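Local atomic coordinates of phosphotriesterase family protein (Listeria monocytogenes serotype 4b str. H7858, PDB entry 3PNZ), a protein that probably hydrolyses phosphorylated sugar lactones, as a zinc-dependent lactonase of the amidohydrolase fold. Residues Val69-Arg74 with Gly94-Phe99. Residues are numbered along the deposited sequence; the frame is centred on the assembly and turned at random.
With PO4 (phosphate ion), chain K.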
loop_
_atom_site.group_PDB
_atom_site.type_symbol
_atom_site.label_atom_id
_atom_site.label_comp_id
_atom_site.label_asym_id
_atom_site.label_seq_id
_atom_site.Cartn_x
_atom_site.Cartn_y
_atom_site.Cartn_z
ATOM N N VAL A 69 0.687 -9.878 -5.590
ATOM C CA VAL A 69 0.797 -11.300 -5.934
ATOM C C VAL A 69 2.239 -11.811 -5.914
ATOM O O VAL A 69 2.481 -12.990 -5.643
ATOM C CB VAL A 69 0.144 -11.621 -7.299
ATOM C CG1 VAL A 69 1.018 -11.130 -8.454
ATOM C CG2 VAL A 69 -0.118 -13.114 -7.420
ATOM N N ASP A 70 3.187 -10.917 -6.187
ATOM C CA ASP A 70 4.610 -11.262 -6.187
ATOM C C ASP A 70 5.243 -11.228 -4.786
ATOM O O ASP A 70 6.439 -11.484 -4.627
ATOM C CB ASP A 70 5.380 -10.350 -7.161
ATOM C CG ASP A 70 5.074 -8.863 -6.959
ATOM O OD1 ASP A 70 4.178 -8.519 -6.161
ATOM O OD2 ASP A 70 5.748 -8.025 -7.600
ATOM N N TYR A 71 4.441 -10.934 -3.768
ATOM C CA TYR A 71 4.968 -10.769 -2.420
ATOM C C TYR A 71 4.455 -11.844 -1.452
ATOM O O TYR A 71 4.449 -11.649 -0.237
ATOM C CB TYR A 71 4.675 -9.350 -1.897
ATOM C CG TYR A 71 5.732 -8.836 -0.946
ATOM C CD1 TYR A 71 7.002 -8.515 -1.406
ATOM C CD2 TYR A 71 5.465 -8.685 0.404
ATOM C CE1 TYR A 71 7.984 -8.053 -0.543
ATOM C CE2 TYR A 71 6.445 -8.221 1.283
ATOM C CZ TYR A 71 7.701 -7.908 0.796
ATOM O OH TYR A 71 8.680 -7.447 1.653
ATOM N N GLY A 72 4.024 -12.978 -2.008
ATOM C CA GLY A 72 3.687 -14.151 -1.212
ATOM C C GLY A 72 2.527 -13.978 -0.251
ATOM O O GLY A 72 2.674 -14.132 0.958
ATOM N N ARG A 73 1.351 -13.683 -0.793
ATOM C CA ARG A 73 0.190 -13.446 0.042
ATOM C C ARG A 73 -0.183 -14.673 0.870
ATOM O O ARG A 73 0.012 -15.813 0.442
ATOM C CB ARG A 73 -1.015 -13.051 -0.809
ATOM C CG ARG A 73 -0.805 -11.859 -1.732
ATOM C CD ARG A 73 -2.177 -11.379 -2.163
ATOM N NE ARG A 73 -2.211 -10.326 -3.171
ATOM C CZ ARG A 73 -2.438 -10.536 -4.466
ATOM N NH1 ARG A 73 -2.590 -11.772 -4.937
ATOM N NH2 ARG A 73 -2.498 -9.510 -5.299
ATOM N N ARG A 74 -0.712 -14.409 2.059
ATOM C CA ARG A 74 -1.371 -15.416 2.882
ATOM C C ARG A 74 -2.778 -14.896 3.194
ATOM O O ARG A 74 -3.093 -14.542 4.333
ATOM C CB ARG A 74 -0.568 -15.661 4.163
ATOM C CG ARG A 74 0.777 -16.344 3.929
ATOM C CD ARG A 74 0.569 -17.657 3.195
ATOM N NE ARG A 74 1.776 -18.471 3.072
ATOM C CZ ARG A 74 2.617 -18.438 2.041
ATOM N NH1 ARG A 74 2.416 -17.609 1.018
ATOM N NH2 ARG A 74 3.673 -19.239 2.035
ATOM N N GLY A 94 -2.704 -7.027 -8.038
ATOM C CA GLY A 94 -1.672 -6.546 -8.940
ATOM C C GLY A 94 -0.255 -6.900 -8.526
ATOM O O GLY A 94 -0.016 -7.969 -7.981
ATOM N N PHE A 95 0.671 -5.968 -8.750
ATOM C CA PHE A 95 2.104 -6.259 -8.690
ATOM C C PHE A 95 2.840 -5.281 -7.767
ATOM O O PHE A 95 2.426 -4.135 -7.628
ATOM C CB PHE A 95 2.690 -6.177 -10.107
ATOM C CG PHE A 95 1.843 -6.849 -11.155
ATOM C CD1 PHE A 95 2.051 -8.181 -11.488
ATOM C CD2 PHE A 95 0.832 -6.155 -11.799
ATOM C CE1 PHE A 95 1.272 -8.806 -12.443
ATOM C CE2 PHE A 95 0.044 -6.772 -12.759
ATOM C CZ PHE A 95 0.264 -8.104 -13.082
ATOM N N ASN A 96 3.940 -5.728 -7.149
ATOM C CA ASN A 96 4.687 -4.892 -6.192
ATOM C C ASN A 96 5.937 -4.228 -6.779
ATOM O O ASN A 96 6.093 -3.012 -6.665
ATOM C CB ASN A 96 5.031 -5.694 -4.926
ATOM C CG ASN A 96 5.745 -4.860 -3.847
ATOM O OD1 ASN A 96 5.946 -5.336 -2.728
ATOM N ND2 ASN A 96 6.127 -3.630 -4.175
ATOM N N LYS A 97 6.822 -5.014 -7.398
ATOM C CA LYS A 97 8.088 -4.502 -7.946
ATOM C C LYS A 97 8.866 -5.606 -8.684
ATOM O O LYS A 97 8.900 -6.745 -8.225
ATOM C CB LYS A 97 8.958 -3.882 -6.839
ATOM C CG LYS A 97 9.176 -4.775 -5.619
ATOM C CD LYS A 97 9.679 -3.951 -4.446
ATOM C CE LYS A 97 9.802 -4.773 -3.182
ATOM N NZ LYS A 97 10.059 -3.896 -1.990
ATOM N N SER A 98 9.502 -5.260 -9.800
ATOM C CA SER A 98 10.012 -6.266 -10.737
ATOM C C SER A 98 11.156 -7.146 -10.241
ATOM O O SER A 98 11.322 -8.259 -10.739
ATOM C CB SER A 98 10.399 -5.641 -12.079
ATOM O OG SER A 98 11.559 -4.834 -11.951
ATOM N N PHE A 99 11.946 -6.681 -9.276
ATOM C CA PHE A 99 13.032 -7.529 -8.785
ATOM C C PHE A 99 12.496 -8.787 -8.097
ATOM O O PHE A 99 13.149 -9.828 -8.097
ATOM C CB PHE A 99 14.065 -6.755 -7.930
ATOM C CG PHE A 99 13.677 -6.557 -6.478
ATOM C CD1 PHE A 99 13.698 -7.614 -5.577
ATOM C CD2 PHE A 99 13.357 -5.292 -6.002
ATOM C CE1 PHE A 99 13.367 -7.424 -4.237
ATOM C CE2 PHE A 99 13.024 -5.094 -4.660
ATOM C CZ PHE A 99 13.030 -6.162 -3.781
HETATM P P PO4 K . 7.508 -3.156 -0.266
HETATM O O1 PO4 K . 6.802 -4.486 -0.127
HETATM O O2 PO4 K . 7.571 -2.799 -1.728
HETATM O O3 PO4 K . 6.770 -2.064 0.454
HETATM O O4 PO4 K . 8.883 -3.234 0.348
HETATM O O HOH W 1 11.156 -6.072 -0.116
#
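A buried, mainly polar loop-to-loop contact joins the loops that follow two neighbouring parallel strands, 62-65 and 88-92, beside the zinc site. Asp70 carries it. Its CG sits between the backbone N and the carbonyl carbon (chi1 50°), which turns the short carboxylate onto the backbone of the other loop. Asp70 OD2 accepts from Asn96 N at 3.0 Å and, almost straight (168°), from Lys97 N at 3.2 Å, both on its syn side; OD1 shares the Asn96 N-H. Trp101 NE1 also donates to OD2, so three N-H groups meet this buried oxygen, which would favour the charged form. Nearer the strand ends, Val69 N donates a hydrogen bond to Gly94 O at 3.1 Å, in the carbonyl plane; at Gly94 (phi 104°) a CB would jam against the preceding carbonyl O. In this TIM-barrel fold of the phosphotriesterase family, loops after the strands build the active site. Here the 94-99 loop binds a phosphate, probably from the crystallisation liquor, consistent with a site for a substrate's phosphate. Asn96, CG anti to its backbone N, donates ND2 to PO4 O2 at 3.0 Å; the extended Lys97 chain brings NZ 2.7 Å from PO4 O4, while Tyr71 turns a ring face to PO4 O1.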